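Local coordinates for protein beta-glucuronidase (Dictyoglomus thermophilum, PDB 6XXW) that probably hydrolyses beta-D-glucuronides, releasing glucuronic acid from its conjugates, as a family 2 glycoside hydrolase, at residues K197-V201 against D402-P406; V201-L205 against I280-T284; Y214-S218 against N238-S242; I357-A363 against S407-V413. All coordinates share one frame; numbering follows the deposited sequence. Where two conformers were deposited one is given.

Contact 1: K197-V201 against D402-P406. With TRS (2-amino-2-hydroxymethyl-propane-1,3-diol), chain H.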
loop_
_atom_site.group_PDB
_atom_site.type_symbol
_atom_site.label_atom_id
_atom_site.label_comp_id
_atom_site.label_asym_id
_atom_site.label_seq_id
_atom_site.Cartn_x
_atom_site.Cartn_y
_atom_site.Cartn_z
ATOM N N LYS A 197 -50.535 -2.580 -17.271
ATOM C CA LYS A 197 -49.758 -3.678 -16.705
ATOM C C LYS A 197 -48.361 -3.759 -17.303
ATOM O O LYS A 197 -47.402 -4.094 -16.597
ATOM C CB LYS A 197 -50.477 -5.012 -16.921
ATOM C CG LYS A 197 -51.830 -5.144 -16.204
ATOM C CD LYS A 197 -52.413 -6.551 -16.400
ATOM C CE LYS A 197 -51.381 -7.622 -16.051
ATOM N NZ LYS A 197 -51.966 -8.993 -15.856
ATOM N N ASP A 198 -48.240 -3.468 -18.592
ATOM C CA ASP A 198 -46.984 -3.577 -19.321
ATOM C C ASP A 198 -47.179 -2.858 -20.646
ATOM O O ASP A 198 -48.302 -2.539 -21.039
ATOM C CB ASP A 198 -46.587 -5.046 -19.540
ATOM C CG ASP A 198 -45.096 -5.227 -19.762
ATOM O OD1 ASP A 198 -44.318 -4.296 -19.497
ATOM O OD2 ASP A 198 -44.698 -6.315 -20.209
ATOM N N PHE A 199 -46.074 -2.594 -21.332
ATOM C CA PHE A 199 -46.167 -2.167 -22.714
ATOM C C PHE A 199 -44.865 -2.545 -23.394
ATOM O O PHE A 199 -43.840 -2.735 -22.741
ATOM C CB PHE A 199 -46.437 -0.659 -22.827
ATOM C CG PHE A 199 -45.327 0.176 -22.285
ATOM C CD1 PHE A 199 -45.292 0.511 -20.937
ATOM C CD2 PHE A 199 -44.308 0.617 -23.106
ATOM C CE1 PHE A 199 -44.250 1.262 -20.422
ATOM C CE2 PHE A 199 -43.249 1.379 -22.585
ATOM C CZ PHE A 199 -43.230 1.694 -21.248
ATOM N N SER A 200 -44.923 -2.660 -24.709
ATOM C CA SER A 200 -43.760 -2.945 -25.532
ATOM C C SER A 200 -43.583 -1.814 -26.525
ATOM O O SER A 200 -44.562 -1.315 -27.088
ATOM C CB SER A 200 -43.906 -4.271 -26.282
ATOM O OG SER A 200 -43.874 -5.352 -25.373
ATOM N N VAL A 201 -42.332 -1.410 -26.727
ATOM C CA VAL A 201 -41.978 -0.379 -27.686
ATOM C C VAL A 201 -40.900 -0.935 -28.608
ATOM O O VAL A 201 -39.953 -1.581 -28.145
ATOM C CB VAL A 201 -41.502 0.901 -26.969
ATOM C CG1 VAL A 201 -40.776 1.802 -27.919
ATOM C CG2 VAL A 201 -42.704 1.628 -26.387
ATOM N N ASP A 402 -36.568 -5.676 -19.336
ATOM C CA ASP A 402 -35.642 -4.714 -19.924
ATOM C C ASP A 402 -35.870 -4.445 -21.404
ATOM O O ASP A 402 -35.107 -3.670 -21.998
ATOM C CB ASP A 402 -34.202 -5.185 -19.681
ATOM C CG ASP A 402 -33.849 -5.177 -18.205
ATOM O OD1 ASP A 402 -34.597 -4.546 -17.427
ATOM O OD2 ASP A 402 -32.847 -5.790 -17.802
ATOM N N LYS A 403 -36.928 -5.012 -21.999
ATOM C CA LYS A 403 -37.145 -4.915 -23.442
ATOM C C LYS A 403 -37.238 -3.483 -23.959
ATOM O O LYS A 403 -36.988 -3.262 -25.150
ATOM C CB LYS A 403 -38.434 -5.659 -23.841
ATOM C CG LYS A 403 -39.675 -5.177 -23.043
ATOM C CD LYS A 403 -40.935 -5.918 -23.424
ATOM C CE LYS A 403 -42.142 -5.441 -22.607
ATOM N NZ LYS A 403 -42.237 -6.035 -21.243
ATOM N N ASN A 404 -37.595 -2.508 -23.116
ATOM C CA ASN A 404 -37.803 -1.128 -23.571
ATOM C C ASN A 404 -36.627 -0.183 -23.285
ATOM O O ASN A 404 -36.744 1.023 -23.539
ATOM C CB ASN A 404 -39.087 -0.564 -22.954
ATOM C CG ASN A 404 -40.314 -1.329 -23.415
ATOM O OD1 ASN A 404 -40.359 -1.784 -24.550
ATOM N ND2 ASN A 404 -41.288 -1.505 -22.526
ATOM N N HIS A 405 -35.493 -0.689 -22.799
ATOM C CA HIS A 405 -34.333 0.168 -22.565
ATOM C C HIS A 405 -33.533 0.311 -23.855
ATOM O O HIS A 405 -33.094 -0.705 -24.417
ATOM C CB HIS A 405 -33.443 -0.404 -21.467
ATOM C CG HIS A 405 -33.985 -0.212 -20.087
ATOM N ND1 HIS A 405 -33.998 1.016 -19.457
ATOM C CD2 HIS A 405 -34.539 -1.089 -19.216
ATOM C CE1 HIS A 405 -34.536 0.888 -18.256
ATOM N NE2 HIS A 405 -34.872 -0.379 -18.085
ATOM N N PRO A 406 -33.305 1.528 -24.350
ATOM C CA PRO A 406 -32.434 1.674 -25.529
ATOM C C PRO A 406 -30.998 1.223 -25.277
ATOM O O PRO A 406 -30.321 0.775 -26.212
ATOM C CB PRO A 406 -32.516 3.182 -25.844
ATOM C CG PRO A 406 -32.862 3.830 -24.525
ATOM C CD PRO A 406 -33.746 2.825 -23.797
HETATM C C TRS H . -36.364 0.858 -27.497
HETATM C C1 TRS H . -36.640 -0.419 -26.727
HETATM C C2 TRS H . -35.616 1.853 -26.640
HETATM C C3 TRS H . -35.527 0.519 -28.707
HETATM N N TRS H . -37.610 1.515 -27.887
HETATM O O1 TRS H . -37.411 -1.315 -27.500
HETATM O O2 TRS H . -36.516 2.692 -25.973
HETATM O O3 TRS H . -35.211 1.713 -29.368
#

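Contact 2: V201-L205 against I280-T284. With TRS (2-amino-2-hydroxymethyl-propane-1,3-diol), chain H.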
loop_
_atom_site.group_PDB
_atom_site.type_symbol
_atom_site.label_atom_id
_atom_site.label_comp_id
_atom_site.label_asym_id
_atom_site.label_seq_id
_atom_site.Cartn_x
_atom_site.Cartn_y
_atom_site.Cartn_z
ATOM N N VAL A 201 -42.332 -1.410 -26.727
ATOM C CA VAL A 201 -41.978 -0.379 -27.686
ATOM C C VAL A 201 -40.900 -0.935 -28.608
ATOM O O VAL A 201 -39.953 -1.581 -28.145
ATOM C CB VAL A 201 -41.502 0.901 -26.969
ATOM C CG1 VAL A 201 -40.776 1.802 -27.919
ATOM C CG2 VAL A 201 -42.704 1.628 -26.387
ATOM N N ILE A 202 -41.063 -0.721 -29.909
ATOM C CA ILE A 202 -40.028 -1.010 -30.894
ATOM C C ILE A 202 -39.853 0.233 -31.754
ATOM O O ILE A 202 -40.839 0.865 -32.146
ATOM C CB ILE A 202 -40.379 -2.232 -31.767
ATOM C CG1 ILE A 202 -40.559 -3.480 -30.898
ATOM C CG2 ILE A 202 -39.301 -2.476 -32.811
ATOM C CD1 ILE A 202 -41.345 -4.591 -31.581
ATOM N N THR A 203 -38.608 0.587 -32.050
ATOM C CA THR A 203 -38.329 1.755 -32.874
ATOM C C THR A 203 -37.744 1.334 -34.218
ATOM O O THR A 203 -36.928 0.410 -34.295
ATOM C CB THR A 203 -37.390 2.734 -32.159
ATOM O OG1 THR A 203 -36.112 2.129 -31.956
ATOM C CG2 THR A 203 -37.979 3.153 -30.813
ATOM N N GLU A 204 -38.206 1.997 -35.278
ATOM C CA GLU A 204 -37.767 1.756 -36.643
ATOM C C GLU A 204 -37.438 3.095 -37.285
ATOM O O GLU A 204 -37.947 4.142 -36.877
ATOM C CB GLU A 204 -38.842 1.041 -37.483
ATOM C CG GLU A 204 -39.256 -0.333 -36.976
ATOM C CD GLU A 204 -40.413 -0.928 -37.776
ATOM O OE1 GLU A 204 -40.965 -1.964 -37.349
ATOM O OE2 GLU A 204 -40.772 -0.359 -38.832
ATOM N N LEU A 205 -36.585 3.053 -38.303
ATOM C CA LEU A 205 -36.276 4.226 -39.111
ATOM C C LEU A 205 -36.987 4.084 -40.447
ATOM O O LEU A 205 -36.937 3.021 -41.069
ATOM C CB LEU A 205 -34.770 4.373 -39.316
ATOM C CG LEU A 205 -33.926 4.279 -38.044
ATOM C CD1 LEU A 205 -32.446 4.342 -38.382
ATOM C CD2 LEU A 205 -34.311 5.372 -37.066
ATOM N N ILE A 280 -37.673 6.800 -23.472
ATOM C CA ILE A 280 -37.249 5.789 -24.431
ATOM C C ILE A 280 -36.260 6.437 -25.389
ATOM O O ILE A 280 -36.172 7.658 -25.488
ATOM C CB ILE A 280 -38.431 5.178 -25.216
ATOM C CG1 ILE A 280 -39.167 6.271 -25.998
ATOM C CG2 ILE A 280 -39.387 4.424 -24.282
ATOM C CD1 ILE A 280 -40.193 5.720 -26.958
ATOM N N GLY A 281 -35.528 5.602 -26.104
ATOM C CA GLY A 281 -34.575 6.079 -27.095
ATOM C C GLY A 281 -34.837 5.432 -28.438
ATOM O O GLY A 281 -35.212 4.262 -28.516
ATOM N N ILE A 282 -34.650 6.210 -29.495
ATOM C CA ILE A 282 -34.889 5.750 -30.858
ATOM C C ILE A 282 -33.554 5.294 -31.441
ATOM O O ILE A 282 -32.679 6.116 -31.737
ATOM C CB ILE A 282 -35.531 6.851 -31.717
ATOM C CG1 ILE A 282 -36.938 7.188 -31.208
ATOM C CG2 ILE A 282 -35.576 6.427 -33.184
ATOM C CD1 ILE A 282 -37.523 8.453 -31.845
ATOM N N ARG A 283 -33.385 3.981 -31.607
ATOM C CA ARG A 283 -32.186 3.449 -32.240
ATOM C C ARG A 283 -32.469 2.057 -32.788
ATOM O O ARG A 283 -33.354 1.348 -32.301
ATOM C CB ARG A 283 -31.001 3.394 -31.267
ATOM C CG ARG A 283 -30.729 2.004 -30.670
ATOM C CD ARG A 283 -31.556 1.832 -29.428
ATOM N NE ARG A 283 -31.374 0.545 -28.744
ATOM C CZ ARG A 283 -31.983 -0.590 -29.084
ATOM N NH1 ARG A 283 -32.791 -0.631 -30.141
ATOM N NH2 ARG A 283 -31.795 -1.685 -28.356
ATOM N N THR A 284 -31.684 1.664 -33.790
ATOM C CA THR A 284 -31.726 0.310 -34.325
ATOM C C THR A 284 -30.402 -0.385 -34.059
ATOM O O THR A 284 -29.350 0.259 -33.964
ATOM C CB THR A 284 -32.002 0.286 -35.834
ATOM O OG1 THR A 284 -30.951 0.980 -36.516
ATOM C CG2 THR A 284 -33.341 0.950 -36.142
HETATM C C TRS H . -36.364 0.858 -27.497
HETATM C C1 TRS H . -36.640 -0.419 -26.727
HETATM C C2 TRS H . -35.616 1.853 -26.640
HETATM C C3 TRS H . -35.527 0.519 -28.707
HETATM N N TRS H . -37.610 1.515 -27.887
HETATM O O1 TRS H . -37.411 -1.315 -27.500
HETATM O O2 TRS H . -36.516 2.692 -25.973
HETATM O O3 TRS H . -35.211 1.713 -29.368
HETATM O O HOH W 1 -35.015 -0.732 -32.982
#

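Contact 3: Y214-S218 against N238-S242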
loop_
_atom_site.group_PDB
_atom_site.type_symbol
_atom_site.label_atom_id
_atom_site.label_comp_id
_atom_site.label_asym_id
_atom_site.label_seq_id
_atom_site.Cartn_x
_atom_site.Cartn_y
_atom_site.Cartn_z
ATOM N N TYR A 214 -45.985 0.517 -30.628
ATOM C CA TYR A 214 -46.255 0.164 -29.245
ATOM C C TYR A 214 -47.474 -0.738 -29.152
ATOM O O TYR A 214 -48.366 -0.714 -30.005
ATOM C CB TYR A 214 -46.447 1.409 -28.360
ATOM C CG TYR A 214 -47.762 2.137 -28.584
ATOM C CD1 TYR A 214 -48.920 1.768 -27.888
ATOM C CD2 TYR A 214 -47.848 3.185 -29.498
ATOM C CE1 TYR A 214 -50.142 2.440 -28.104
ATOM C CE2 TYR A 214 -49.059 3.852 -29.723
ATOM C CZ TYR A 214 -50.196 3.469 -29.025
ATOM O OH TYR A 214 -51.389 4.126 -29.241
ATOM N N SER A 215 -47.487 -1.529 -28.087
ATOM C CA SER A 215 -48.619 -2.334 -27.664
ATOM C C SER A 215 -48.685 -2.274 -26.150
ATOM O O SER A 215 -47.648 -2.310 -25.482
ATOM C CB SER A 215 -48.464 -3.789 -28.142
ATOM O OG SER A 215 -49.739 -4.372 -28.298
ATOM N N ILE A 216 -49.894 -2.165 -25.612
ATOM C CA ILE A 216 -50.106 -2.022 -24.179
ATOM C C ILE A 216 -50.853 -3.244 -23.669
ATOM O O ILE A 216 -51.783 -3.730 -24.324
ATOM C CB ILE A 216 -50.887 -0.730 -23.845
ATOM C CG1 ILE A 216 -50.080 0.501 -24.241
ATOM C CG2 ILE A 216 -51.216 -0.662 -22.355
ATOM C CD1 ILE A 216 -50.933 1.751 -24.460
ATOM N N GLU A 217 -50.454 -3.735 -22.498
ATOM C CA GLU A 217 -51.135 -4.838 -21.829
ATOM C C GLU A 217 -51.982 -4.285 -20.686
ATOM O O GLU A 217 -51.457 -3.630 -19.780
ATOM C CB GLU A 217 -50.126 -5.861 -21.306
ATOM N N SER A 218 -53.287 -4.553 -20.720
ATOM C CA SER A 218 -54.177 -4.009 -19.697
ATOM C C SER A 218 -55.535 -4.681 -19.848
ATOM O O SER A 218 -55.861 -5.207 -20.910
ATOM C CB SER A 218 -54.304 -2.480 -19.822
ATOM O OG SER A 218 -55.285 -1.956 -18.952
ATOM N N ASN A 238 -51.193 9.301 -30.299
ATOM C CA ASN A 238 -52.042 8.277 -30.888
ATOM C C ASN A 238 -53.070 7.829 -29.869
ATOM O O ASN A 238 -52.759 7.692 -28.685
ATOM C CB ASN A 238 -51.233 7.062 -31.363
ATOM C CG ASN A 238 -52.030 6.179 -32.321
ATOM O OD1 ASN A 238 -52.474 6.632 -33.380
ATOM N ND2 ASN A 238 -52.226 4.919 -31.944
ATOM N N PHE A 239 -54.299 7.628 -30.336
ATOM C CA PHE A 239 -55.339 6.970 -29.559
ATOM C C PHE A 239 -55.382 5.510 -29.985
ATOM O O PHE A 239 -55.585 5.213 -31.168
ATOM C CB PHE A 239 -56.698 7.636 -29.773
ATOM C CG PHE A 239 -56.768 9.040 -29.257
ATOM C CD1 PHE A 239 -56.865 9.287 -27.900
ATOM C CD2 PHE A 239 -56.732 10.117 -30.130
ATOM C CE1 PHE A 239 -56.926 10.584 -27.421
ATOM C CE2 PHE A 239 -56.796 11.414 -29.657
ATOM C CZ PHE A 239 -56.894 11.646 -28.301
ATOM N N GLY A 240 -55.170 4.608 -29.033
ATOM C CA GLY A 240 -55.171 3.195 -29.341
ATOM C C GLY A 240 -54.323 2.388 -28.383
ATOM O O GLY A 240 -53.255 2.846 -27.948
ATOM N N LYS A 241 -54.809 1.188 -28.045
ATOM C CA LYS A 241 -54.077 0.266 -27.183
ATOM C C LYS A 241 -52.820 -0.263 -27.868
ATOM O O LYS A 241 -51.853 -0.635 -27.192
ATOM C CB LYS A 241 -54.989 -0.888 -26.786
ATOM C CG LYS A 241 -54.494 -1.769 -25.655
ATOM C CD LYS A 241 -55.575 -2.774 -25.236
ATOM C CE LYS A 241 -55.179 -3.543 -23.985
ATOM N NZ LYS A 241 -56.263 -4.454 -23.477
ATOM N N SER A 242 -52.838 -0.334 -29.197
ATOM C CA SER A 242 -51.657 -0.560 -30.019
ATOM C C SER A 242 -51.596 0.544 -31.066
ATOM O O SER A 242 -52.610 1.165 -31.395
ATOM C CB SER A 242 -51.689 -1.943 -30.701
ATOM O OG SER A 242 -52.712 -1.993 -31.682
#

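Contact 4: I357-A363 against S407-V413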
loop_
_atom_site.group_PDB
_atom_site.type_symbol
_atom_site.label_atom_id
_atom_site.label_comp_id
_atom_site.label_asym_id
_atom_site.label_seq_id
_atom_site.Cartn_x
_atom_site.Cartn_y
_atom_site.Cartn_z
ATOM N N ILE A 357 -24.629 4.700 -22.816
ATOM C CA ILE A 357 -23.693 3.594 -22.697
ATOM C C ILE A 357 -24.398 2.345 -23.205
ATOM O O ILE A 357 -25.502 2.027 -22.757
ATOM C CB ILE A 357 -23.219 3.404 -21.243
ATOM C CG1 ILE A 357 -22.505 4.668 -20.733
ATOM C CG2 ILE A 357 -22.353 2.126 -21.120
ATOM C CD1 ILE A 357 -21.129 4.929 -21.362
ATOM N N ALA A 358 -23.778 1.658 -24.158
ATOM C CA ALA A 358 -24.365 0.455 -24.725
ATOM C C ALA A 358 -24.115 -0.710 -23.782
ATOM O O ALA A 358 -22.998 -0.891 -23.292
ATOM C CB ALA A 358 -23.772 0.172 -26.107
ATOM N N VAL A 359 -25.148 -1.505 -23.529
ATOM C CA VAL A 359 -25.092 -2.566 -22.534
ATOM C C VAL A 359 -25.326 -3.914 -23.215
ATOM O O VAL A 359 -26.311 -4.089 -23.940
ATOM C CB VAL A 359 -26.125 -2.330 -21.418
ATOM C CG1 VAL A 359 -26.145 -3.499 -20.466
ATOM C CG2 VAL A 359 -25.803 -1.033 -20.674
ATOM N N ILE A 360 -24.425 -4.857 -22.976
ATOM C CA ILE A 360 -24.677 -6.272 -23.245
ATOM C C ILE A 360 -25.183 -6.854 -21.935
ATOM O O ILE A 360 -24.419 -6.973 -20.975
ATOM C CB ILE A 360 -23.406 -7.004 -23.713
ATOM C CG1 ILE A 360 -22.805 -6.338 -24.956
ATOM C CG2 ILE A 360 -23.715 -8.474 -23.998
ATOM C CD1 ILE A 360 -21.371 -6.776 -25.272
ATOM N N GLU A 361 -26.458 -7.223 -21.869
ATOM C CA GLU A 361 -26.983 -7.733 -20.612
ATOM C C GLU A 361 -27.001 -9.253 -20.632
ATOM O O GLU A 361 -27.438 -9.870 -21.609
ATOM C CB GLU A 361 -28.370 -7.184 -20.296
ATOM C CG GLU A 361 -28.827 -7.633 -18.916
ATOM C CD GLU A 361 -29.884 -6.738 -18.338
ATOM O OE1 GLU A 361 -30.758 -6.301 -19.115
ATOM O OE2 GLU A 361 -29.831 -6.476 -17.117
ATOM N N GLU A 362 -26.516 -9.847 -19.544
ATOM C CA GLU A 362 -26.166 -11.255 -19.491
ATOM C C GLU A 362 -27.004 -11.990 -18.451
ATOM O O GLU A 362 -27.211 -11.497 -17.332
ATOM C CB GLU A 362 -24.673 -11.397 -19.167
ATOM C CG GLU A 362 -24.162 -12.807 -19.141
ATOM C CD GLU A 362 -22.659 -12.825 -19.201
ATOM O OE1 GLU A 362 -22.106 -12.583 -20.305
ATOM O OE2 GLU A 362 -22.038 -13.057 -18.144
ATOM N N ALA A 363 -27.477 -13.174 -18.834
ATOM C CA ALA A 363 -28.159 -14.081 -17.923
ATOM C C ALA A 363 -27.167 -14.703 -16.943
ATOM O O ALA A 363 -25.976 -14.836 -17.247
ATOM C CB ALA A 363 -28.868 -15.180 -18.719
ATOM N N SER A 407 -30.533 1.293 -24.030
ATOM C CA SER A 407 -29.137 0.990 -23.728
ATOM C C SER A 407 -28.811 -0.490 -23.911
ATOM O O SER A 407 -27.669 -0.824 -24.254
ATOM C CB SER A 407 -28.801 1.431 -22.299
ATOM O OG SER A 407 -29.551 0.690 -21.333
ATOM N N VAL A 408 -29.773 -1.393 -23.678
ATOM C CA VAL A 408 -29.515 -2.809 -23.925
ATOM C C VAL A 408 -29.495 -3.049 -25.431
ATOM O O VAL A 408 -30.503 -2.846 -26.125
ATOM C CB VAL A 408 -30.565 -3.707 -23.252
ATOM C CG1 VAL A 408 -30.264 -5.194 -23.579
ATOM C CG2 VAL A 408 -30.634 -3.485 -21.754
ATOM N N ILE A 409 -28.358 -3.518 -25.946
ATOM C CA ILE A 409 -28.206 -3.714 -27.380
ATOM C C ILE A 409 -27.857 -5.141 -27.749
ATOM O O ILE A 409 -27.647 -5.418 -28.923
ATOM C CB ILE A 409 -27.176 -2.735 -27.988
ATOM C CG1 ILE A 409 -25.938 -2.605 -27.102
ATOM C CG2 ILE A 409 -27.833 -1.366 -28.223
ATOM C CD1 ILE A 409 -25.089 -3.830 -27.001
ATOM N N MET A 410 -27.791 -6.054 -26.783
ATOM C CA MET A 410 -27.422 -7.445 -27.042
ATOM C C MET A 410 -27.690 -8.241 -25.779
ATOM O O MET A 410 -27.489 -7.743 -24.668
ATOM C CB MET A 410 -25.943 -7.586 -27.445
ATOM C CG MET A 410 -25.520 -9.018 -27.776
ATOM S SD MET A 410 -24.228 -9.172 -29.032
ATOM C CE MET A 410 -22.837 -8.302 -28.255
ATOM N N TRP A 411 -28.114 -9.492 -25.957
ATOM C CA TRP A 411 -28.272 -10.425 -24.851
ATOM C C TRP A 411 -27.133 -11.439 -24.861
ATOM O O TRP A 411 -26.801 -12.003 -25.915
ATOM C CB TRP A 411 -29.607 -11.187 -24.942
ATOM C CG TRP A 411 -30.841 -10.318 -25.069
ATOM C CD1 TRP A 411 -31.645 -10.208 -26.168
ATOM C CD2 TRP A 411 -31.425 -9.480 -24.056
ATOM N NE1 TRP A 411 -32.684 -9.343 -25.911
ATOM C CE2 TRP A 411 -32.577 -8.886 -24.622
ATOM C CE3 TRP A 411 -31.086 -9.170 -22.734
ATOM C CZ2 TRP A 411 -33.383 -7.980 -23.916
ATOM C CZ3 TRP A 411 -31.906 -8.264 -22.018
ATOM C CH2 TRP A 411 -33.036 -7.691 -22.616
ATOM N N SER A 412 -26.566 -11.707 -23.682
ATOM C CA SER A 412 -25.577 -12.772 -23.511
ATOM C C SER A 412 -26.222 -13.918 -22.745
ATOM O O SER A 412 -26.753 -13.711 -21.653
ATOM C CB SER A 412 -24.332 -12.281 -22.774
ATOM O OG SER A 412 -23.459 -13.380 -22.533
ATOM N N VAL A 413 -26.212 -15.117 -23.325
ATOM C CA VAL A 413 -26.928 -16.215 -22.680
ATOM C C VAL A 413 -26.101 -16.941 -21.618
ATOM O O VAL A 413 -26.683 -17.648 -20.779
ATOM C CB VAL A 413 -27.463 -17.241 -23.707
ATOM C CG1 VAL A 413 -28.460 -16.577 -24.679
ATOM C CG2 VAL A 413 -26.337 -17.924 -24.456
#

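Contact 1: K197-V201 against D402-P406
Over one face of the Phe-199 ring lies the side-chain amide of Asn-404, its plane only 9° from that of the ring; ND2 comes 3.5 Å from CE2, while CG2 of Val-201 sits in plane at the ring's edge. The amide is held flat by the strand backbone at both of its ends. Asn-404 ND2 donates to Phe-199 O (2.8 Å), and Asn-404 OD1 accepts from Val-201 N (3.0 Å). In each bond the donor stands nearly 40° above the acceptor's carbonyl plane, off the lone pairs. Asparagine suits the place because one planar group both gives and takes a hydrogen bond, much as a neighbouring strand's peptide would.

Lys-403 reaches along the same strand. Its chain runs straight and then bends at the last torsion (chi4 -81°), which swings NZ onto the syn side of the Asp-198 carboxylate in a 2.7 Å salt bridge between NZ and OD2. On the way, its CE passes 3.3 Å from Ser-200 OG. The ammonium group also donates to Ala-400 O. Lys-403 and Asn-404 are the middle residues of a type I turn from Asp-402 to His-405, which follows helix 385-402 of the TIM barrel, while strand 198-206 belongs to the neighbouring beta-sandwich domain. A Tris molecule, probably from the crystallisation liquor, spans the junction from Val-201 O to Asn-404 O. The chemistry is therefore that of a polar domain interface: the backbone O of Phe-199 and N of Val-201 are matched by one side-chain amide, and the charge of Lys-403 by Asp-198.

Contact 2: V201-L205 against I280-T284
This is a mixed, partly buried contact at which Thr-203, on an outer strand of the sandwich domain's three-stranded sheet, meets the chain segment leading from that domain toward the TIM barrel, with Tris wedged between them. The threonine's first torsion (65°) sets OG1 between its backbone N and carbonyl carbon, where OG1 donates to Tris O3 (2.8 Å) and weakly accepts from Arg-283 N (3.3 Å). Threonine suits the place: its hydroxyl both gives and takes, and its methyl, CG2, faces the Ile-282 side chain. Tris O3 in turn donates to Gly-281 O, and Gly-281 N donates to Tris O2 (3.1 Å). Nearby, one water gives its protons to Thr-203 O (2.6 Å) and Arg-283 O (2.7 Å).

Apolar groups flank this polar middle: the side chains of Val-201 and Ile-280 cross at about a right angle, CG1 4.1 Å from CD1, and Leu-205 CG meets Thr-284 CG2 at 3.9 Å. The Arg-283 guanidinium lays one face against Tris C3 while donating to Pro-406 O and Val-408 O of the barrel. Replacing Arg-283 by leucine would probably leave those two carbonyls without these donors and weaken the tie between the domains. Strand 209-217 lies beside, its Val-212 touching Val-201, Thr-203 and Ile-280, while Ile-282 leans on Tyr-261 of strand 257-268.

Contact 3: Y214-S218 against N238-S242
Two groups grip the hydroxyl of Tyr-214. It donates to Gly-240 O (2.6 Å) and accepts from Asn-238 ND2 (2.9 Å) in a nearly straight bond, 169° at the hydrogen. The Gly-240 carbonyl oxygen lies at the edge of the ring, in its plane, whereas the Asn-238 amide plane is turned 72° from the plane of the ring. Over one ring face comes the backbone carbon of Ser-242. Tyrosine fits because its ring packs among apolar side chains, Val-225 and Leu-245, yet its end can bond to a loop. At Gly-240 the backbone angles would jam a CB against the preceding carbonyl, which calls for glycine.

With CG anti to the backbone N (chi1 -167°) and the chain extended beyond it, Lys-241 runs past Ile-216, and NZ reaches Ser-218 O (2.7 Å); it also donates to Gly-220 O and Asn-221 OD1. The backbone adds Ile-216 N to Lys-241 O (2.9 Å), beside the antiparallel, non-hydrogen-bonded pair Ser-215 and Ser-242. Here the chain leaves strand 234-239 in one sheet of the sandwich and enters strand 242-248 in the other. A phenylalanine in place of Tyr-214 would probably leave Asn-238 ND2 and Gly-240 O without their shared partner, freeing the loop to shift. A phenol hydroxyl that accepts one bond and donates another thus pins the crossing between sheets, while the lysine ammonium gathers three oxygens, those of Ser-218, Gly-220 and Asn-221.

Contact 4: I357-A363 against S407-V413
Ile-360 and Met-410 lie side by side and point the same way, with Ile-360 CD1 3.7 Å from Met-410 CE; methionine suits because its bendable chain brings that methyl against the isoleucine. Glu-362 and Ser-412 project from this same face of the sheet. The serine donates from OG to Glu-362 OE1 (2.7 Å), meeting the anti side of a carboxylate that also forms a salt bridge with Arg-338 and takes a bond from His-341.

Glu-361 and Trp-411 run alongside each other on the other face, carboxylate and indole planes 8° apart, with Glu-361 OE1 at the ring's edge 3.7 Å from CZ3. Val-408 CG1 sits over one face of that indole. Strands 358-362 and 408-415 are adjacent parallel strands of the TIM barrel, joined through helix 385-402 as a beta-alpha-beta crossover; Leu-398 of this helix touches both Glu-361 and Trp-411. Backbone bonds run in both directions, as between parallel strands: Val-359 N donates to Ser-407 O (2.7 Å), and Val-359 O accepts from Ile-409 N. Around Ile-409 the register slips by one residue: Val-359 pairs with Val-408, but Glu-361 with Trp-411. With CG1 between its backbone N and carbonyl carbon (chi1 43°), Ile-409 leans toward strand 358-362, CG1 3.7 Å from Ala-358 CB. Glu-361 OE2 forms a salt bridge with Arg-401, and Trp-411 NE1 donates to Asp-439.

Overall arrangement
Contact 4 is the core of the set, wholly buried among parallel barrel strands and built on parallel backbone bonds, with one slip in the pairing, and packed side chains. Contact 3, in the sandwich domain, lies farthest from the chain's centre and is the most superficial, three of its touching residues being exposed; it relies on polar side chains at a loop. Contacts 1 and 2 are partly buried as well and share strand 198-206 and the same Tris molecule; contact 1 joins the strand to the barrel by an amide and a salt bridge, contact 2 joins it to the interdomain segment by hydroxyl, water and apolar patches. Strand 209-217 of contact 3 is that strand's sheet neighbour. Arg-283 links contact 2 to contacts 1 and 4.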